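PDB 7DRY: CMP/dCMP-type deaminase domain-containing protein from Aspergillus oryzae RIB40, which probably deaminates a pyrimidine intermediate of riboflavin biosynthesis, using a zinc ion held in a cytidine deaminase (CDA) fold. Local coordinates for residues Ile31-Lys36 against Glu43-Val48; Glu100-Arg105 against Pro137-Gly142. All blocks are in the same frame, centred on the assembly; numbering follows the deposited sequence.

Contact 1: Ile31-Lys36 against Glu43-Val48; sequences ILVSRK and EDDRIV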
loop_
_atom_site.group_PDB
_atom_site.type_symbol
_atom_site.label_atom_id
_atom_site.label_comp_id
_atom_site.label_asym_id
_atom_site.label_seq_id
_atom_site.Cartn_x
_atom_site.Cartn_y
_atom_site.Cartn_z
ATOM N N ILE A 31 5.355 -2.344 -0.691
ATOM C CA ILE A 31 6.701 -2.531 -0.151
ATOM C C ILE A 31 6.920 -1.479 0.921
ATOM O O ILE A 31 6.725 -0.286 0.670
ATOM C CB ILE A 31 7.780 -2.405 -1.242
ATOM C CG1 ILE A 31 7.638 -3.540 -2.263
ATOM C CG2 ILE A 31 9.182 -2.453 -0.616
ATOM C CD1 ILE A 31 8.508 -3.373 -3.514
ATOM N N LEU A 32 7.313 -1.918 2.108
ATOM C CA LEU A 32 7.584 -1.028 3.229
ATOM C C LEU A 32 9.094 -0.874 3.371
ATOM O O LEU A 32 9.820 -1.875 3.415
ATOM C CB LEU A 32 6.981 -1.613 4.504
ATOM C CG LEU A 32 7.132 -0.764 5.771
ATOM C CD1 LEU A 32 6.414 0.576 5.605
ATOM C CD2 LEU A 32 6.584 -1.537 6.957
ATOM N N VAL A 33 9.568 0.378 3.404
ATOM C CA VAL A 33 10.990 0.708 3.341
ATOM C C VAL A 33 11.362 1.553 4.555
ATOM O O VAL A 33 10.585 2.418 4.978
ATOM C CB VAL A 33 11.274 1.500 2.046
ATOM C CG1 VAL A 33 12.737 1.925 1.955
ATOM C CG2 VAL A 33 10.867 0.675 0.815
ATOM N N SER A 34 12.557 1.319 5.102
ATOM C CA SER A 34 13.171 2.212 6.088
ATOM C C SER A 34 14.203 3.078 5.375
ATOM O O SER A 34 15.137 2.557 4.751
ATOM C CB SER A 34 13.843 1.437 7.222
ATOM O OG SER A 34 14.644 2.304 8.021
ATOM N N ARG A 35 14.036 4.391 5.473
ATOM C CA ARG A 35 14.807 5.355 4.701
ATOM C C ARG A 35 15.375 6.414 5.637
ATOM O O ARG A 35 14.692 6.876 6.557
ATOM C CB ARG A 35 13.879 6.019 3.666
ATOM C CG ARG A 35 14.479 7.187 2.912
ATOM C CD ARG A 35 13.616 7.514 1.699
ATOM N NE ARG A 35 13.652 6.431 0.723
ATOM C CZ ARG A 35 12.698 6.201 -0.177
ATOM N NH1 ARG A 35 11.628 6.989 -0.237
ATOM N NH2 ARG A 35 12.820 5.183 -1.017
ATOM N N LYS A 36 16.617 6.823 5.391
ATOM C CA LYS A 36 17.186 7.914 6.171
ATOM C C LYS A 36 16.387 9.191 5.940
ATOM O O LYS A 36 15.983 9.495 4.817
ATOM C CB LYS A 36 18.648 8.152 5.774
ATOM C CG LYS A 36 19.608 7.077 6.254
ATOM C CD LYS A 36 19.685 7.033 7.773
ATOM C CE LYS A 36 20.276 8.305 8.350
ATOM N NZ LYS A 36 21.756 8.245 8.539
ATOM N N GLU A 43 20.758 3.826 -1.774
ATOM C CA GLU A 43 21.525 2.667 -1.333
ATOM C C GLU A 43 21.361 2.403 0.158
ATOM O O GLU A 43 21.568 1.268 0.599
ATOM C CB GLU A 43 23.003 2.847 -1.691
ATOM C CG GLU A 43 23.530 4.252 -1.443
ATOM C CD GLU A 43 23.475 5.134 -2.682
ATOM O OE1 GLU A 43 24.505 5.766 -3.004
ATOM O OE2 GLU A 43 22.405 5.198 -3.328
ATOM N N ASP A 44 20.978 3.414 0.939
ATOM C CA ASP A 44 20.760 3.244 2.368
ATOM C C ASP A 44 19.351 2.777 2.708
ATOM O O ASP A 44 19.075 2.510 3.881
ATOM C CB ASP A 44 21.060 4.540 3.131
ATOM C CG ASP A 44 22.542 4.881 3.154
ATOM O OD1 ASP A 44 23.370 3.950 3.061
ATOM O OD2 ASP A 44 22.873 6.081 3.267
ATOM N N ASP A 45 18.448 2.690 1.732
ATOM C CA ASP A 45 17.122 2.151 2.003
ATOM C C ASP A 45 17.248 0.705 2.471
ATOM O O ASP A 45 18.109 -0.044 2.002
ATOM C CB ASP A 45 16.279 2.146 0.724
ATOM C CG ASP A 45 15.699 3.507 0.364
ATOM O OD1 ASP A 45 15.883 4.498 1.100
ATOM O OD2 ASP A 45 15.034 3.569 -0.698
ATOM N N ARG A 46 16.379 0.307 3.392
ATOM C CA ARG A 46 16.281 -1.079 3.831
ATOM C C ARG A 46 14.846 -1.542 3.653
ATOM O O ARG A 46 13.913 -0.851 4.072
ATOM C CB ARG A 46 16.672 -1.207 5.306
ATOM C CG ARG A 46 18.093 -0.727 5.614
ATOM C CD ARG A 46 18.286 -0.456 7.106
ATOM N NE ARG A 46 19.629 0.032 7.412
ATOM C CZ ARG A 46 19.991 0.510 8.597
ATOM N NH1 ARG A 46 19.110 0.564 9.588
ATOM N NH2 ARG A 46 21.231 0.936 8.793
ATOM N N ILE A 47 14.662 -2.704 3.031
ATOM C CA ILE A 47 13.321 -3.265 2.924
ATOM C C ILE A 47 12.899 -3.811 4.279
ATOM O O ILE A 47 13.653 -4.538 4.935
ATOM C CB ILE A 47 13.250 -4.349 1.840
ATOM C CG1 ILE A 47 13.742 -3.801 0.505
ATOM C CG2 ILE A 47 11.815 -4.862 1.702
ATOM C CD1 ILE A 47 13.022 -2.547 0.070
ATOM N N VAL A 48 11.702 -3.430 4.714
ATOM C CA VAL A 48 11.149 -3.866 5.984
ATOM C C VAL A 48 10.112 -4.966 5.795
ATOM O O VAL A 48 10.068 -5.922 6.570
ATOM C CB VAL A 48 10.563 -2.652 6.741
ATOM C CG1 VAL A 48 9.889 -3.090 8.053
ATOM C CG2 VAL A 48 11.652 -1.631 7.019
HETATM O O HOH W 1 17.733 5.832 2.789
#
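Asp45 OD2 is gripped by two groups: Arg35 NH2 hydrogen-bonds to it at 2.8 Å, and Tyr8 OH is its second partner. Arg35 NE hydrogen-bonds to Asp45 OD1 at 3.0 Å, completing a side-on, bidentate salt bridge. Both nitrogens lie on the syn side but 25-29° out of the carboxylate plane, while the oxygens stay close to the guanidinium plane. Arg35 bends at chi3 (-66°), which carries NE back to OD1. A water links OD1 to Lys36 N. Together these partners probably limit rotation of the carboxylate. In the antiparallel hairpin, Ser34 and Arg46 form the hydrogen-bonded pair, with Ser34 N to Arg46 O at 2.8 Å and Arg46 N to Ser34 O at 2.9 Å. Val48 N adds a hydrogen bond to Leu32 O. Val33 and Ile47 are the non-hydrogen-bonded pair. On their face of the sheet, Ile47 CD1 lies 3.9 Å from both Ile31 CG2 and Val33 CG2. Leu32 CD2 meets Val48 CG1 at 3.8 Å, while Val48 CG2 packs on Ser34 CB. Ser34 OG is hydrogen-bonded to Arg91 NE, on strand 91-97. Strand 29-36 runs between that strand and edge strand 46-52. Helix 5-16 packs on Ile31 and Arg35; helix 62-73 touches Leu32 and Val48.

Contact 2: Glu100-Arg105 against Pro137-Gly142; sequences EPCGKR and PGTFVG. With ZN (zinc ion), chain B; SO4 (sulfate ion), chain C.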
loop_
_atom_site.group_PDB
_atom_site.type_symbol
_atom_site.label_atom_id
_atom_site.label_comp_id
_atom_site.label_asym_id
_atom_site.label_seq_id
_atom_site.Cartn_x
_atom_site.Cartn_y
_atom_site.Cartn_z
ATOM N N GLU A 100 -3.831 3.853 -4.426
ATOM C CA GLU A 100 -4.090 4.621 -3.216
ATOM C C GLU A 100 -4.640 3.702 -2.121
ATOM O O GLU A 100 -5.542 2.905 -2.392
ATOM C CB GLU A 100 -5.142 5.690 -3.536
ATOM C CG GLU A 100 -5.618 6.492 -2.342
ATOM C CD GLU A 100 -6.824 7.348 -2.676
ATOM O OE1 GLU A 100 -7.280 7.304 -3.834
ATOM O OE2 GLU A 100 -7.327 8.056 -1.781
ATOM N N PRO A 101 -4.126 3.781 -0.893
ATOM C CA PRO A 101 -4.696 2.956 0.187
ATOM C C PRO A 101 -6.161 3.280 0.442
ATOM O O PRO A 101 -6.567 4.445 0.467
ATOM C CB PRO A 101 -3.828 3.306 1.405
ATOM C CG PRO A 101 -3.070 4.541 1.020
ATOM C CD PRO A 101 -2.928 4.520 -0.463
ATOM N N CYS A 102 -6.953 2.235 0.644
ATOM C CA CYS A 102 -8.386 2.422 0.789
ATOM C C CYS A 102 -8.744 3.009 2.151
ATOM O O CYS A 102 -8.090 2.746 3.171
ATOM C CB CYS A 102 -9.147 1.112 0.560
ATOM S SG CYS A 102 -8.809 -0.250 1.749
ATOM N N GLY A 103 -9.801 3.812 2.151
ATOM C CA GLY A 103 -10.330 4.358 3.385
ATOM C C GLY A 103 -11.695 3.805 3.723
ATOM O O GLY A 103 -12.262 4.111 4.778
ATOM N N LYS A 104 -12.231 2.988 2.817
ATOM C CA LYS A 104 -13.521 2.336 2.961
ATOM C C LYS A 104 -13.435 1.026 2.194
ATOM O O LYS A 104 -12.779 0.958 1.151
ATOM C CB LYS A 104 -14.638 3.212 2.378
ATOM C CG LYS A 104 -16.035 2.659 2.579
ATOM C CD LYS A 104 -17.069 3.775 2.651
ATOM C CE LYS A 104 -18.470 3.248 2.390
ATOM N NZ LYS A 104 -18.883 3.457 0.975
ATOM N N ARG A 105 -14.076 -0.015 2.720
ATOM C CA ARG A 105 -14.097 -1.314 2.062
ATOM C C ARG A 105 -15.527 -1.819 1.974
ATOM O O ARG A 105 -16.367 -1.493 2.815
ATOM C CB ARG A 105 -13.210 -2.337 2.795
ATOM C CG ARG A 105 -11.732 -2.053 2.634
ATOM C CD ARG A 105 -10.853 -3.130 3.273
ATOM N NE ARG A 105 -11.089 -4.440 2.676
ATOM C CZ ARG A 105 -10.329 -5.509 2.887
ATOM N NH1 ARG A 105 -10.640 -6.660 2.299
ATOM N NH2 ARG A 105 -9.272 -5.434 3.686
ATOM N N PRO A 137 -8.448 3.886 -5.137
ATOM C CA PRO A 137 -8.178 2.782 -4.215
ATOM C C PRO A 137 -8.377 1.434 -4.890
ATOM O O PRO A 137 -9.023 1.313 -5.930
ATOM C CB PRO A 137 -9.226 2.986 -3.117
ATOM C CG PRO A 137 -10.378 3.634 -3.841
ATOM C CD PRO A 137 -9.746 4.536 -4.869
ATOM N N GLY A 138 -7.819 0.406 -4.258
ATOM C CA GLY A 138 -7.997 -0.956 -4.717
ATOM C C GLY A 138 -9.311 -1.542 -4.256
ATOM O O GLY A 138 -9.343 -2.597 -3.617
ATOM N N THR A 139 -10.404 -0.841 -4.565
ATOM C CA THR A 139 -11.759 -1.241 -4.216
ATOM C C THR A 139 -12.681 -0.686 -5.285
ATOM O O THR A 139 -12.307 0.204 -6.049
ATOM C CB THR A 139 -12.234 -0.611 -2.901
ATOM O OG1 THR A 139 -12.297 0.813 -3.058
ATOM C CG2 THR A 139 -11.342 -0.976 -1.729
ATOM N N PHE A 140 -13.907 -1.206 -5.316
ATOM C CA PHE A 140 -14.898 -0.644 -6.219
ATOM C C PHE A 140 -15.439 0.695 -5.735
ATOM O O PHE A 140 -16.102 1.388 -6.514
ATOM C CB PHE A 140 -16.059 -1.622 -6.406
ATOM C CG PHE A 140 -15.718 -2.829 -7.241
ATOM C CD1 PHE A 140 -15.437 -2.703 -8.595
ATOM C CD2 PHE A 140 -15.704 -4.092 -6.676
ATOM C CE1 PHE A 140 -15.143 -3.822 -9.365
ATOM C CE2 PHE A 140 -15.395 -5.214 -7.436
ATOM C CZ PHE A 140 -15.124 -5.080 -8.784
ATOM N N VAL A 141 -15.180 1.084 -4.484
ATOM C CA VAL A 141 -15.798 2.307 -3.975
ATOM C C VAL A 141 -15.216 3.535 -4.668
ATOM O O VAL A 141 -15.924 4.518 -4.913
ATOM C CB VAL A 141 -15.730 2.388 -2.434
ATOM C CG1 VAL A 141 -16.279 1.108 -1.800
ATOM C CG2 VAL A 141 -14.331 2.740 -1.924
ATOM N N GLY A 142 -13.933 3.490 -5.023
ATOM C CA GLY A 142 -13.294 4.618 -5.675
ATOM C C GLY A 142 -13.166 5.814 -4.745
ATOM O O GLY A 142 -13.504 5.769 -3.563
HETATM ZN ZN ZN B . -7.077 -1.486 1.123
HETATM S S SO4 C . -13.327 -5.141 -0.358
HETATM O O1 SO4 C . -11.919 -5.170 -0.782
HETATM O O2 SO4 C . -13.998 -6.284 -0.970
HETATM O O3 SO4 C . -13.401 -5.260 1.086
HETATM O O4 SO4 C . -13.855 -3.870 -0.820
HETATM O O HOH W 2 -6.482 -0.660 -1.191
#
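Cys102 SG binds the zinc ion at 2.2 Å, and Cys102 CB touches Thr139 CG2 at 3.8 Å. His61, Cys112 and a water complete the metal site, the water at 2.5 Å from zinc. Such a site is characteristic of zinc deaminases with the CDA fold, whose ligands are a histidine or cysteine and two further cysteines. With chi1 at 63°, SG sits between the backbone N and carbonyl carbon of Cys102, which places it on the zinc ion. Pro137 packs beside the same cysteine, its CB 4.1 Å from Cys102 CB. Thr139 CG2 also lies 3.8 Å from Lys104 O, and Val141 CG2 approaches that oxygen too. Apart from a CA-H...O contact, from Pro137 CA to Glu100 O at 3.2 Å, the loops meet through van der Waals contacts. An ST turn shapes the second loop: Thr139 OG1 accepts from Val141 N. An inverse gamma turn centred on Gly138 overlaps it at Thr139, with a weak Thr139 N to Pro137 O hydrogen bond. The Glu100 side chain runs alongside the proline ring, and its OE2 is hydrogen-bonded to Cys147 N. Arg105 NE hydrogen-bonds to sulfate O3 at 2.9 Å, near the guanidinium plane. The sulfate, probably from the crystallisation liquor, is also hydrogen-bonded to His61 NE2. Arg105 NH1 is hydrogen-bonded to Asn59 O and NH2 to Gln64 OE1. Segment 100-105 links strand 91-97 to helix 112-117, and segment 137-142 links strand 127-132 to helix 145-152. Pro101 packs against both helices and strand 127-132.

From the N terminus, helix 5-16 leads to strand 29-36, and contact 1 closes the loop to strand 46-52. This hairpin forms one edge of the five-stranded sheet. The chain then passes His61, a zinc ligand, helix 62-73 and strand 91-97. Contact 2 opens after that strand and closes a longer loop that holds helix 112-117 and strand 127-132. The two contacts follow in series, neither nested nor crossed. The centres of contact 1 and contact 2 are about 25 Å apart. They lie on opposite sides of the chain's centre and do not touch. Contact 1 joins neighbouring strands, while contact 2 joins two strand-to-helix loops beside the zinc.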